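Local coordinates for protein acyl-coenzyme A oxidase acox-1.1 (Caenorhabditis elegans, PDB 5K3H) that catalyses the FAD-dependent, oxygen-consuming desaturation of acyl-CoA substrates to (2E)-enoyl-CoA with release of hydrogen peroxide, the first step of peroxisomal beta-oxidation, at residues B[478-483]-B[593-598]; B[493-498]-B[576-581]; B[541-546]-B[568-573]. One frame throughout, in Å; residues are numbered along the deposited sequence.

Contact 1: residues B[478-483]-B[593-598]; sequences SLIDRV and LDYVRD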
ATOM      1  N   SER B 478      35.141  -6.609  -4.931  1.00 28.58           N
ATOM      2  CA  SER B 478      34.255  -7.728  -5.189  1.00 25.63           C
ATOM      3  C   SER B 478      34.815  -8.509  -6.366  1.00 25.20           C
ATOM      4  O   SER B 478      35.437  -7.936  -7.265  1.00 23.67           O
ATOM      5  CB  SER B 478      32.834  -7.239  -5.497  1.00 25.33           C
ATOM      6  OG  SER B 478      31.974  -8.331  -5.807  1.00 23.07           O
ATOM      7  N   LEU B 479      34.629  -9.827  -6.346  1.00 24.03           N
ATOM      8  CA  LEU B 479      35.145 -10.660  -7.425  1.00 25.06           C
ATOM      9  C   LEU B 479      34.027 -11.107  -8.357  1.00 26.60           C
ATOM     10  O   LEU B 479      34.165 -12.099  -9.077  1.00 25.97           O
ATOM     11  CB  LEU B 479      35.925 -11.858  -6.855  1.00 25.36           C
ATOM     12  CG  LEU B 479      37.213 -11.571  -6.050  1.00 25.73           C
ATOM     13  CD1 LEU B 479      37.861 -12.818  -5.472  1.00 26.04           C
ATOM     14  CD2 LEU B 479      38.237 -10.847  -6.913  1.00 25.34           C
ATOM     15  N   ILE B 480      32.926 -10.361  -8.378  1.00 21.50           N
ATOM     16  CA  ILE B 480      31.849 -10.645  -9.309  1.00 23.08           C
ATOM     17  C   ILE B 480      32.322 -10.278 -10.711  1.00 24.93           C
ATOM     18  O   ILE B 480      32.772  -9.148 -10.956  1.00 29.45           O
ATOM     19  CB  ILE B 480      30.586  -9.864  -8.905  1.00 24.79           C
ATOM     20  CG1 ILE B 480      29.969 -10.456  -7.633  1.00 26.82           C
ATOM     21  CG2 ILE B 480      29.573  -9.816 -10.038  1.00 24.86           C
ATOM     22  CD1 ILE B 480      28.817  -9.613  -7.095  1.00 30.07           C
ATOM     23  N   ASP B 481      32.235 -11.234 -11.633  1.00 27.13           N
ATOM     24  CA  ASP B 481      32.643 -11.061 -13.027  1.00 27.24           C
ATOM     25  C   ASP B 481      34.155 -10.889 -13.151  1.00 26.51           C
ATOM     26  O   ASP B 481      34.642 -10.235 -14.083  1.00 24.49           O
ATOM     27  CB  ASP B 481      31.922  -9.878 -13.702  1.00 27.75           C
ATOM     28  CG  ASP B 481      32.111  -9.866 -15.234  1.00 27.57           C
ATOM     29  OD1 ASP B 481      32.187 -10.974 -15.812  1.00 27.38           O
ATOM     30  OD2 ASP B 481      32.212  -8.769 -15.855  1.00 29.57           O
ATOM     31  N   ARG B 482      34.909 -11.412 -12.188  1.00 25.65           N
ATOM     32  CA  ARG B 482      36.359 -11.348 -12.210  1.00 28.08           C
ATOM     33  C   ARG B 482      36.976 -12.702 -11.987  1.00 26.39           C
ATOM     34  O   ARG B 482      38.192 -12.847 -12.122  1.00 26.38           O
ATOM     35  CB  ARG B 482      36.882 -10.389 -11.137  1.00 31.42           C
ATOM     36  CG  ARG B 482      36.269  -9.035 -11.202  1.00 33.22           C
ATOM     37  CD  ARG B 482      37.013  -8.112 -10.311  1.00 40.00           C
ATOM     38  NE  ARG B 482      38.143  -7.476 -10.987  1.00 46.75           N
ATOM     39  CZ  ARG B 482      39.010  -6.671 -10.374  1.00 49.78           C
ATOM     40  NH1 ARG B 482      38.881  -6.414  -9.077  1.00 48.48           N
ATOM     41  NH2 ARG B 482      40.010  -6.126 -11.056  1.00 53.78           N
ATOM     42  N   VAL B 483      36.175 -13.695 -11.658  1.00 30.56           N
ATOM     43  CA  VAL B 483      36.673 -14.958 -11.161  1.00 33.25           C
ATOM     44  C   VAL B 483      35.645 -15.998 -11.584  1.00 35.60           C
ATOM     45  O   VAL B 483      34.437 -15.763 -11.433  1.00 39.69           O
ATOM     46  CB  VAL B 483      36.858 -14.866  -9.640  1.00 34.03           C
ATOM     47  CG1 VAL B 483      35.954 -15.858  -8.895  1.00 34.70           C
ATOM     48  CG2 VAL B 483      38.334 -14.963  -9.272  1.00 31.43           C
ATOM     49  N   LEU B 593      28.802  -3.276 -11.808  1.00 23.98           N
ATOM     50  CA  LEU B 593      27.386  -2.987 -11.648  1.00 24.40           C
ATOM     51  C   LEU B 593      26.649  -3.153 -12.963  1.00 24.13           C
ATOM     52  O   LEU B 593      25.486  -3.557 -12.970  1.00 24.59           O
ATOM     53  CB  LEU B 593      27.184  -1.582 -11.074  1.00 25.90           C
ATOM     54  CG  LEU B 593      25.854  -1.322 -10.357  1.00 28.50           C
ATOM     55  CD1 LEU B 593      25.647  -2.256  -9.143  1.00 29.38           C
ATOM     56  CD2 LEU B 593      25.708   0.169  -9.962  1.00 30.33           C
ATOM     57  N   ASP B 594      27.300  -2.837 -14.085  1.00 25.20           N
ATOM     58  CA  ASP B 594      26.705  -3.112 -15.390  1.00 25.71           C
ATOM     59  C   ASP B 594      26.565  -4.609 -15.637  1.00 24.48           C
ATOM     60  O   ASP B 594      25.608  -5.048 -16.278  1.00 25.37           O
ATOM     61  CB  ASP B 594      27.548  -2.463 -16.485  1.00 27.53           C
ATOM     62  CG  ASP B 594      27.393  -0.945 -16.523  1.00 28.82           C
ATOM     63  OD1 ASP B 594      26.369  -0.426 -15.992  1.00 28.09           O
ATOM     64  OD2 ASP B 594      28.295  -0.279 -17.098  1.00 33.77           O
ATOM     65  N   TYR B 595      27.522  -5.409 -15.166  1.00 23.92           N
ATOM     66  CA  TYR B 595      27.365  -6.858 -15.232  1.00 23.10           C
ATOM     67  C   TYR B 595      26.131  -7.292 -14.462  1.00 23.37           C
ATOM     68  O   TYR B 595      25.341  -8.106 -14.945  1.00 22.69           O
ATOM     69  CB  TYR B 595      28.617  -7.550 -14.686  1.00 23.16           C
ATOM     70  CG  TYR B 595      28.529  -9.073 -14.533  1.00 22.72           C
ATOM     71  CD1 TYR B 595      28.913  -9.932 -15.558  1.00 22.63           C
ATOM     72  CD2 TYR B 595      28.089  -9.647 -13.342  1.00 22.28           C
ATOM     73  CE1 TYR B 595      28.840 -11.313 -15.410  1.00 22.64           C
ATOM     74  CE2 TYR B 595      28.014 -11.028 -13.186  1.00 22.55           C
ATOM     75  CZ  TYR B 595      28.388 -11.857 -14.220  1.00 23.23           C
ATOM     76  OH  TYR B 595      28.306 -13.232 -14.038  1.00 24.21           O
ATOM     77  N   VAL B 596      25.928  -6.712 -13.277  1.00 21.64           N
ATOM     78  CA  VAL B 596      24.813  -7.102 -12.423  1.00 21.71           C
ATOM     79  C   VAL B 596      23.489  -6.791 -13.112  1.00 20.96           C
ATOM     80  O   VAL B 596      22.554  -7.595 -13.063  1.00 19.96           O
ATOM     81  CB  VAL B 596      24.931  -6.403 -11.050  1.00 21.89           C
ATOM     82  CG1 VAL B 596      23.691  -6.658 -10.210  1.00 21.80           C
ATOM     83  CG2 VAL B 596      26.169  -6.893 -10.311  1.00 23.19           C
ATOM     84  N   ARG B 597      23.406  -5.636 -13.786  1.00 20.29           N
ATOM     85  CA  ARG B 597      22.205  -5.264 -14.538  1.00 21.93           C
ATOM     86  C   ARG B 597      21.931  -6.228 -15.685  1.00 22.15           C
ATOM     87  O   ARG B 597      20.784  -6.618 -15.918  1.00 21.90           O
ATOM     88  CB  ARG B 597      22.338  -3.845 -15.084  1.00 22.71           C
ATOM     89  CG  ARG B 597      22.402  -2.785 -14.041  1.00 23.48           C
ATOM     90  CD  ARG B 597      22.619  -1.421 -14.666  1.00 24.33           C
ATOM     91  NE  ARG B 597      22.599  -0.367 -13.658  1.00 25.55           N
ATOM     92  CZ  ARG B 597      23.631   0.419 -13.352  1.00 26.70           C
ATOM     93  NH1 ARG B 597      24.792   0.286 -13.995  1.00 28.98           N
ATOM     94  NH2 ARG B 597      23.490   1.360 -12.414  1.00 27.23           N
ATOM     95  N   ASP B 598      22.969  -6.582 -16.451  1.00 20.44           N
ATOM     96  CA  ASP B 598      22.795  -7.537 -17.549  1.00 22.06           C
ATOM     97  C   ASP B 598      22.360  -8.903 -17.038  1.00 20.96           C
ATOM     98  O   ASP B 598      21.511  -9.551 -17.647  1.00 21.59           O
ATOM     99  CB  ASP B 598      24.092  -7.653 -18.337  1.00 23.17           C
ATOM    100  CG  ASP B 598      24.472  -6.353 -18.998  1.00 25.33           C
ATOM    101  OD1 ASP B 598      23.584  -5.491 -19.226  1.00 23.14           O
ATOM    102  OD2 ASP B 598      25.682  -6.178 -19.263  1.00 31.77           O
TER
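D481 lies over one face of the Y595 ring. CB sits almost on the ring normal: D481 CB is 3.6 Å from the Y595 ring centroid and 14° off that normal, the geometry of a CH-pi contact. With CG anti to the backbone N (chi1 -168°), the chain then runs on toward one side of the ring, where D481 CG is 3.2 Å from Y595 CD1. The carboxylate lies nearly flat on the ring, the two planes 13° apart; D481 OD1 reaches Y595 CE1 at 3.4 Å and D481 OD2 stays 3.5 Å from Y595 CD1. Along the CD2-CE2 side of the ring a methyl comes in obliquely, I480 CG2 being 3.6 Å from Y595 CD2, and the same methyl grazes V596 CG2 at 4.5 Å. The loop 478-483 is tied to helix 590-616 just ahead of this patch, where Q592 NE2 hydrogen-bonds to the carbonyls of S478 and I480. No hydrogen bond joins the two segments themselves, and a carboxylate stacked on a pi face probably gains little electrostatically, so the attraction probably comes mainly from CB and the I480 methyl.

Contact 2: residues B[493-498]-B[576-581]; sequences KTFQHI and LDVATY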
ATOM      1  N   LYS B 493      29.787 -13.051  -0.587  1.00 21.77           N
ATOM      2  CA  LYS B 493      30.894 -12.290  -0.000  1.00 22.78           C
ATOM      3  C   LYS B 493      30.721 -10.790  -0.179  1.00 21.25           C
ATOM      4  O   LYS B 493      31.189 -10.013   0.657  1.00 20.26           O
ATOM      5  CB  LYS B 493      32.241 -12.714  -0.594  1.00 25.26           C
ATOM      6  CG  LYS B 493      32.667 -14.106  -0.200  1.00 27.81           C
ATOM      7  CD  LYS B 493      34.148 -14.277  -0.456  1.00 31.48           C
ATOM      8  CE  LYS B 493      34.490 -14.038  -1.922  1.00 34.43           C
ATOM      9  NZ  LYS B 493      35.902 -13.563  -2.128  1.00 36.52           N
ATOM     10  N   THR B 494      30.071 -10.364  -1.264  1.00 21.54           N
ATOM     11  CA  THR B 494      29.830  -8.940  -1.492  1.00 20.99           C
ATOM     12  C   THR B 494      28.765  -8.398  -0.535  1.00 21.09           C
ATOM     13  O   THR B 494      28.928  -7.303   0.017  1.00 19.84           O
ATOM     14  CB  THR B 494      29.451  -8.728  -2.960  1.00 20.48           C
ATOM     15  OG1 THR B 494      30.536  -9.177  -3.777  1.00 20.11           O
ATOM     16  CG2 THR B 494      29.178  -7.273  -3.284  1.00 20.50           C
ATOM     17  N   PHE B 495      27.679  -9.155  -0.308  1.00 19.98           N
ATOM     18  CA  PHE B 495      26.695  -8.765   0.711  1.00 20.10           C
ATOM     19  C   PHE B 495      27.311  -8.761   2.111  1.00 20.33           C
ATOM     20  O   PHE B 495      26.981  -7.911   2.948  1.00 20.39           O
ATOM     21  CB  PHE B 495      25.488  -9.710   0.698  1.00 20.41           C
ATOM     22  CG  PHE B 495      24.591  -9.553  -0.497  1.00 21.04           C
ATOM     23  CD1 PHE B 495      23.909  -8.374  -0.710  1.00 21.30           C
ATOM     24  CD2 PHE B 495      24.410 -10.594  -1.380  1.00 21.06           C
ATOM     25  CE1 PHE B 495      23.082  -8.223  -1.771  1.00 21.71           C
ATOM     26  CE2 PHE B 495      23.581 -10.456  -2.476  1.00 20.99           C
ATOM     27  CZ  PHE B 495      22.910  -9.275  -2.671  1.00 21.64           C
ATOM     28  N   GLN B 496      28.178  -9.730   2.399  1.00 20.78           N
ATOM     29  CA  GLN B 496      28.837  -9.735   3.699  1.00 20.66           C
ATOM     30  C   GLN B 496      29.668  -8.473   3.882  1.00 20.14           C
ATOM     31  O   GLN B 496      29.618  -7.830   4.938  1.00 20.85           O
ATOM     32  CB  GLN B 496      29.689 -11.001   3.843  1.00 20.71           C
ATOM     33  CG  GLN B 496      28.858 -12.231   4.130  1.00 21.03           C
ATOM     34  CD  GLN B 496      29.661 -13.539   4.186  1.00 21.57           C
ATOM     35  OE1 GLN B 496      30.790 -13.607   3.709  1.00 22.93           O
ATOM     36  NE2 GLN B 496      29.048 -14.596   4.733  1.00 21.60           N
ATOM     37  N   HIS B 497      30.382  -8.063   2.833  1.00 21.09           N
ATOM     38  CA  HIS B 497      31.197  -6.859   2.912  1.00 20.79           C
ATOM     39  C   HIS B 497      30.351  -5.620   3.193  1.00 21.58           C
ATOM     40  O   HIS B 497      30.675  -4.839   4.097  1.00 22.37           O
ATOM     41  CB  HIS B 497      32.002  -6.673   1.627  1.00 20.46           C
ATOM     42  CG  HIS B 497      32.788  -5.403   1.612  1.00 20.35           C
ATOM     43  ND1 HIS B 497      34.019  -5.277   2.226  1.00 20.43           N
ATOM     44  CD2 HIS B 497      32.484  -4.176   1.124  1.00 19.74           C
ATOM     45  CE1 HIS B 497      34.455  -4.040   2.077  1.00 20.62           C
ATOM     46  NE2 HIS B 497      33.542  -3.352   1.416  1.00 20.38           N
ATOM     47  N   ILE B 498      29.271  -5.397   2.433  1.00 21.54           N
ATOM     48  CA  ILE B 498      28.553  -4.139   2.625  1.00 21.98           C
ATOM     49  C   ILE B 498      27.830  -4.137   3.971  1.00 21.04           C
ATOM     50  O   ILE B 498      27.784  -3.101   4.640  1.00 20.89           O
ATOM     51  CB  ILE B 498      27.605  -3.798   1.449  1.00 23.37           C
ATOM     52  CG1 ILE B 498      26.318  -4.585   1.490  1.00 24.98           C
ATOM     53  CG2 ILE B 498      28.264  -3.970   0.068  1.00 23.51           C
ATOM     54  CD1 ILE B 498      25.580  -4.493   0.162  1.00 26.34           C
ATOM     55  N   LEU B 576      21.636  -5.014  -6.913  1.00 19.59           N
ATOM     56  CA  LEU B 576      21.356  -3.735  -7.559  1.00 21.06           C
ATOM     57  C   LEU B 576      20.587  -2.818  -6.624  1.00 20.69           C
ATOM     58  O   LEU B 576      20.807  -1.602  -6.628  1.00 21.43           O
ATOM     59  CB  LEU B 576      20.593  -3.955  -8.864  1.00 23.38           C
ATOM     60  CG  LEU B 576      20.677  -2.903  -9.988  1.00 26.36           C
ATOM     61  CD1 LEU B 576      22.104  -2.622 -10.457  1.00 27.64           C
ATOM     62  CD2 LEU B 576      19.832  -3.359 -11.163  1.00 26.40           C
ATOM     63  N   ASP B 577      19.723  -3.395  -5.779  1.00 21.30           N
ATOM     64  CA  ASP B 577      18.909  -2.610  -4.859  1.00 20.88           C
ATOM     65  C   ASP B 577      19.737  -1.870  -3.825  1.00 19.70           C
ATOM     66  O   ASP B 577      19.348  -0.774  -3.409  1.00 19.21           O
ATOM     67  CB  ASP B 577      17.919  -3.517  -4.138  1.00 21.89           C
ATOM     68  CG  ASP B 577      16.844  -2.738  -3.401  1.00 23.24           C
ATOM     69  OD1 ASP B 577      16.440  -1.685  -3.931  1.00 23.16           O
ATOM     70  OD2 ASP B 577      16.417  -3.164  -2.295  1.00 26.41           O
ATOM     71  N   VAL B 578      20.856  -2.448  -3.381  1.00 20.39           N
ATOM     72  CA  VAL B 578      21.690  -1.848  -2.337  1.00 20.29           C
ATOM     73  C   VAL B 578      23.045  -1.422  -2.915  1.00 20.98           C
ATOM     74  O   VAL B 578      24.081  -1.485  -2.233  1.00 20.83           O
ATOM     75  CB  VAL B 578      21.851  -2.823  -1.156  1.00 20.38           C
ATOM     76  CG1 VAL B 578      20.486  -3.175  -0.593  1.00 20.08           C
ATOM     77  CG2 VAL B 578      22.607  -4.086  -1.571  1.00 20.49           C
ATOM     78  N   ALA B 579      23.030  -0.999  -4.191  1.00 23.13           N
ATOM     79  CA  ALA B 579      24.252  -0.738  -4.946  1.00 23.59           C
ATOM     80  C   ALA B 579      25.094   0.377  -4.335  1.00 23.16           C
ATOM     81  O   ALA B 579      26.331   0.326  -4.391  1.00 23.53           O
ATOM     82  CB  ALA B 579      23.896  -0.407  -6.396  1.00 24.50           C
ATOM     83  N   THR B 580      24.447   1.409  -3.779  1.00 24.49           N
ATOM     84  CA  THR B 580      25.179   2.512  -3.152  1.00 24.50           C
ATOM     85  C   THR B 580      26.209   2.021  -2.137  1.00 25.40           C
ATOM     86  O   THR B 580      27.365   2.454  -2.150  1.00 25.57           O
ATOM     87  CB  THR B 580      24.190   3.478  -2.498  1.00 24.84           C
ATOM     88  OG1 THR B 580      23.474   4.174  -3.527  1.00 24.03           O
ATOM     89  CG2 THR B 580      24.903   4.494  -1.602  1.00 24.56           C
ATOM     90  N   TYR B 581      25.819   1.103  -1.254  1.00 23.81           N
ATOM     91  CA  TYR B 581      26.761   0.611  -0.250  1.00 25.04           C
ATOM     92  C   TYR B 581      27.952  -0.113  -0.889  1.00 26.18           C
ATOM     93  O   TYR B 581      29.047  -0.138  -0.314  1.00 28.07           O
ATOM     94  CB  TYR B 581      26.021  -0.304   0.734  1.00 25.57           C
ATOM     95  CG  TYR B 581      24.843   0.371   1.383  1.00 25.29           C
ATOM     96  CD1 TYR B 581      25.026   1.267   2.418  1.00 26.63           C
ATOM     97  CD2 TYR B 581      23.547   0.130   0.941  1.00 26.23           C
ATOM     98  CE1 TYR B 581      23.959   1.914   3.006  1.00 26.70           C
ATOM     99  CE2 TYR B 581      22.449   0.766   1.532  1.00 26.84           C
ATOM    100  CZ  TYR B 581      22.663   1.667   2.574  1.00 27.81           C
ATOM    101  OH  TYR B 581      21.599   2.331   3.188  1.00 29.76           O
TER
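The F495 ring receives V578 at its edge: V578 CG2 lies near the ring plane, 4.2 Å from F495 CE1, and the two side chains cross at about a right angle. The F495 side chain also touches L541 of helix 520-553 and L575 of helix 557-577. The second flat group, Y581, meets this partner segment through its CB, 3.9 Å from I498 CB, while its phenol ring turns from I498 and its side chain touches R533, another residue of the ATP site to which Y581 belongs. The tightest approach belongs to I498, whose CD1 is 3.5 Å from V578 CG2. Its chi1 of 78° places CG1 between the backbone N and the carbonyl carbon, and from there CD1 extends to the valine; CG2 turns instead to the backbone of Y581, 3.9 Å from Y581 O. Here helix 489-515 packs against the break between helices 557-577 and 579-584, in the all-helical C-terminal part of the acyl-CoA oxidase fold. V578 marks that break, since its phi/psi of -113°/33° is the first to leave helical values; its CB is directed at helix 489-515, and CG2 makes the contacts. Backbone bonding around the break is weak, with A579 N 3.4 Å from L576 O. The break lies at the dimer interface: L576 packs on R533 of the second subunit, and T580 OG1 is hydrogen-bonded to T580 OG1 of that subunit.

Contact 3: residues B[541-546]-B[568-573]; sequences LFIVEA and HLHVNY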
ATOM      1  N   LEU B 541      21.238 -10.217   4.166  1.00 19.26           N
ATOM      2  CA  LEU B 541      22.337 -11.154   3.938  1.00 19.69           C
ATOM      3  C   LEU B 541      21.972 -12.564   4.400  1.00 20.08           C
ATOM      4  O   LEU B 541      22.253 -13.547   3.701  1.00 19.66           O
ATOM      5  CB  LEU B 541      23.601 -10.662   4.641  1.00 19.99           C
ATOM      6  CG  LEU B 541      24.681 -11.713   4.912  1.00 20.06           C
ATOM      7  CD1 LEU B 541      25.298 -12.218   3.597  1.00 20.19           C
ATOM      8  CD2 LEU B 541      25.739 -11.120   5.835  1.00 20.35           C
ATOM      9  N   PHE B 542      21.344 -12.682   5.580  1.00 20.62           N
ATOM     10  CA  PHE B 542      20.896 -13.986   6.071  1.00 22.25           C
ATOM     11  C   PHE B 542      19.943 -14.653   5.092  1.00 22.08           C
ATOM     12  O   PHE B 542      20.047 -15.852   4.829  1.00 23.37           O
ATOM     13  CB  PHE B 542      20.201 -13.864   7.423  1.00 23.82           C
ATOM     14  CG  PHE B 542      19.675 -15.185   7.925  1.00 25.74           C
ATOM     15  CD1 PHE B 542      20.521 -16.084   8.558  1.00 26.76           C
ATOM     16  CD2 PHE B 542      18.353 -15.555   7.710  1.00 27.11           C
ATOM     17  CE1 PHE B 542      20.048 -17.298   9.007  1.00 26.87           C
ATOM     18  CE2 PHE B 542      17.872 -16.780   8.155  1.00 26.94           C
ATOM     19  CZ  PHE B 542      18.715 -17.650   8.806  1.00 27.23           C
ATOM     20  N   ILE B 543      18.983 -13.891   4.567  1.00 19.86           N
ATOM     21  CA  ILE B 543      17.985 -14.464   3.670  1.00 20.42           C
ATOM     22  C   ILE B 543      18.647 -15.037   2.415  1.00 20.58           C
ATOM     23  O   ILE B 543      18.340 -16.157   1.993  1.00 20.07           O
ATOM     24  CB  ILE B 543      16.925 -13.394   3.330  1.00 20.09           C
ATOM     25  CG1 ILE B 543      16.117 -13.026   4.582  1.00 20.54           C
ATOM     26  CG2 ILE B 543      15.998 -13.880   2.216  1.00 20.25           C
ATOM     27  CD1 ILE B 543      15.369 -11.715   4.481  1.00 20.49           C
ATOM     28  N   VAL B 544      19.591 -14.297   1.824  1.00 19.83           N
ATOM     29  CA  VAL B 544      20.338 -14.798   0.667  1.00 20.11           C
ATOM     30  C   VAL B 544      21.081 -16.088   1.011  1.00 21.59           C
ATOM     31  O   VAL B 544      21.106 -17.035   0.216  1.00 24.68           O
ATOM     32  CB  VAL B 544      21.309 -13.724   0.141  1.00 19.53           C
ATOM     33  CG1 VAL B 544      22.204 -14.325  -0.937  1.00 18.93           C
ATOM     34  CG2 VAL B 544      20.559 -12.496  -0.348  1.00 19.08           C
ATOM     35  N   GLU B 545      21.755 -16.126   2.166  1.00 22.96           N
ATOM     36  CA  GLU B 545      22.541 -17.316   2.505  1.00 23.56           C
ATOM     37  C   GLU B 545      21.649 -18.536   2.733  1.00 22.07           C
ATOM     38  O   GLU B 545      22.026 -19.662   2.375  1.00 21.80           O
ATOM     39  CB  GLU B 545      23.407 -17.063   3.743  1.00 24.10           C
ATOM     40  CG  GLU B 545      24.531 -16.062   3.535  1.00 25.64           C
ATOM     41  CD  GLU B 545      25.581 -16.106   4.639  1.00 26.86           C
ATOM     42  OE1 GLU B 545      26.331 -17.102   4.733  1.00 28.08           O
ATOM     43  OE2 GLU B 545      25.673 -15.137   5.416  1.00 31.81           O
ATOM     44  N   ALA B 546      20.476 -18.350   3.358  1.00 23.19           N
ATOM     45  CA  ALA B 546      19.575 -19.485   3.540  1.00 23.36           C
ATOM     46  C   ALA B 546      19.035 -19.984   2.202  1.00 23.21           C
ATOM     47  O   ALA B 546      18.947 -21.195   1.968  1.00 24.18           O
ATOM     48  CB  ALA B 546      18.431 -19.096   4.472  1.00 23.56           C
ATOM     49  N   HIS B 568      19.788 -16.804  -8.706  1.00 20.14           N
ATOM     50  CA  HIS B 568      20.636 -15.869  -9.439  1.00 19.72           C
ATOM     51  C   HIS B 568      19.905 -14.580  -9.738  1.00 19.21           C
ATOM     52  O   HIS B 568      20.527 -13.512  -9.759  1.00 19.16           O
ATOM     53  CB  HIS B 568      21.142 -16.479 -10.741  1.00 19.72           C
ATOM     54  CG  HIS B 568      22.386 -17.280 -10.581  1.00 19.50           C
ATOM     55  ND1 HIS B 568      22.372 -18.627 -10.275  1.00 20.01           N
ATOM     56  CD2 HIS B 568      23.687 -16.905 -10.599  1.00 19.53           C
ATOM     57  CE1 HIS B 568      23.616 -19.056 -10.158  1.00 20.27           C
ATOM     58  NE2 HIS B 568      24.431 -18.030 -10.345  1.00 20.18           N
ATOM     59  N   LEU B 569      18.600 -14.658 -10.019  1.00 17.43           N
ATOM     60  CA  LEU B 569      17.795 -13.438 -10.132  1.00 17.16           C
ATOM     61  C   LEU B 569      17.790 -12.664  -8.818  1.00 17.20           C
ATOM     62  O   LEU B 569      18.009 -11.442  -8.793  1.00 17.13           O
ATOM     63  CB  LEU B 569      16.364 -13.792 -10.530  1.00 16.84           C
ATOM     64  CG  LEU B 569      15.360 -12.638 -10.656  1.00 16.92           C
ATOM     65  CD1 LEU B 569      15.810 -11.614 -11.717  1.00 17.30           C
ATOM     66  CD2 LEU B 569      13.981 -13.171 -10.967  1.00 17.01           C
ATOM     67  N   HIS B 570      17.565 -13.379  -7.710  1.00 17.70           N
ATOM     68  CA  HIS B 570      17.499 -12.762  -6.391  1.00 17.95           C
ATOM     69  C   HIS B 570      18.779 -11.996  -6.069  1.00 18.21           C
ATOM     70  O   HIS B 570      18.734 -10.813  -5.706  1.00 18.10           O
ATOM     71  CB  HIS B 570      17.216 -13.854  -5.346  1.00 17.90           C
ATOM     72  CG  HIS B 570      16.954 -13.342  -3.958  1.00 17.83           C
ATOM     73  ND1 HIS B 570      15.894 -12.517  -3.651  1.00 18.08           N
ATOM     74  CD2 HIS B 570      17.595 -13.578  -2.787  1.00 18.15           C
ATOM     75  CE1 HIS B 570      15.910 -12.242  -2.359  1.00 17.94           C
ATOM     76  NE2 HIS B 570      16.929 -12.878  -1.811  1.00 18.19           N
ATOM     77  N   VAL B 571      19.937 -12.652  -6.171  1.00 17.30           N
ATOM     78  CA  VAL B 571      21.155 -11.975  -5.727  1.00 18.29           C
ATOM     79  C   VAL B 571      21.465 -10.769  -6.614  1.00 18.33           C
ATOM     80  O   VAL B 571      21.929  -9.737  -6.120  1.00 18.38           O
ATOM     81  CB  VAL B 571      22.338 -12.962  -5.652  1.00 18.72           C
ATOM     82  CG1 VAL B 571      22.096 -14.011  -4.578  1.00 18.62           C
ATOM     83  CG2 VAL B 571      22.574 -13.635  -7.015  1.00 19.55           C
ATOM     84  N   ASN B 572      21.140 -10.830  -7.910  1.00 18.58           N
ATOM     85  CA  ASN B 572      21.383  -9.665  -8.765  1.00 18.26           C
ATOM     86  C   ASN B 572      20.386  -8.539  -8.511  1.00 18.18           C
ATOM     87  O   ASN B 572      20.767  -7.362  -8.509  1.00 17.83           O
ATOM     88  CB  ASN B 572      21.372 -10.061 -10.237  1.00 17.83           C
ATOM     89  CG  ASN B 572      22.655 -10.721 -10.649  1.00 17.76           C
ATOM     90  OD1 ASN B 572      23.688 -10.053 -10.766  1.00 17.67           O
ATOM     91  ND2 ASN B 572      22.605 -12.030 -10.913  1.00 17.83           N
ATOM     92  N   TYR B 573      19.102  -8.870  -8.330  1.00 18.23           N
ATOM     93  CA  TYR B 573      18.118  -7.841  -8.007  1.00 18.53           C
ATOM     94  C   TYR B 573      18.420  -7.191  -6.662  1.00 19.23           C
ATOM     95  O   TYR B 573      18.407  -5.961  -6.530  1.00 19.28           O
ATOM     96  CB  TYR B 573      16.727  -8.450  -7.995  1.00 18.25           C
ATOM     97  CG  TYR B 573      15.638  -7.437  -7.798  1.00 17.54           C
ATOM     98  CD1 TYR B 573      15.101  -6.755  -8.888  1.00 17.22           C
ATOM     99  CD2 TYR B 573      15.158  -7.137  -6.535  1.00 17.25           C
ATOM    100  CE1 TYR B 573      14.099  -5.825  -8.726  1.00 17.28           C
ATOM    101  CE2 TYR B 573      14.154  -6.202  -6.369  1.00 17.01           C
ATOM    102  CZ  TYR B 573      13.632  -5.560  -7.471  1.00 16.92           C
ATOM    103  OH  TYR B 573      12.636  -4.633  -7.322  1.00 17.38           O
TER
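Two successive helices of the C-terminal helical region, 520-553 and 557-577, form an antiparallel hairpin, and this contact lies within it. The evidence is the angle of 161° between the N-to-C directions of the short segments, whose axes approach to 10.9 Å. At that separation V544 spans the gap with both of its methyls. V544 CG1 meets V571 CG1 at 3.7 Å, the two valine side chains crossing at about a right angle; these residues also supply the closest CA pair, V544 CA and V571 CA, 7.0 Å apart. The other methyl, V544 CG2, approaches the imidazole of H570 obliquely, 3.9 Å from H570 NE2. H570 points across the gap with CG anti to its backbone N (chi1 -173°), which carries NE2 in among aliphatic groups: I543 CG2 comes to H570 NE2 at 4.3 Å, again obliquely. Both partners are methyl groups, so toward helix 541-546 the ring acts as packing surface. All four touching side chains are buried. Around them, V571 also touches Y491 of helix 489-515, and I543 touches A353 of helix 338-367, so neighbouring helices extend the packing on both helices of the hairpin. Side chains packed between consecutive antiparallel helices joined by a short connection are typical of an alpha-helical hairpin within a helical bundle.

The three contacts are nested along the chain, contact 3 within contact 2 and contact 2 within contact 1, with centres 11 to 15 Å apart. Contacts 1 and 2 are joined by a probable hydrogen bond, S478 OG to T494 OG1 at 2.6 Å, and by L593 CD1 packing on A579 CB at 3.7 Å. Contacts 2 and 3 share helix 557-577; F495 CZ lies 3.6 Å from V571 O. Contact 1 reaches contact 3 through V596 CG1, 3.4 Å from N572 OD1. Contact 2 holds Y581 of the ATP site, whose side chain is about 3 Å from that of R533, whereas in contact 3 the side chain of I543 is about 9 Å from that of R536.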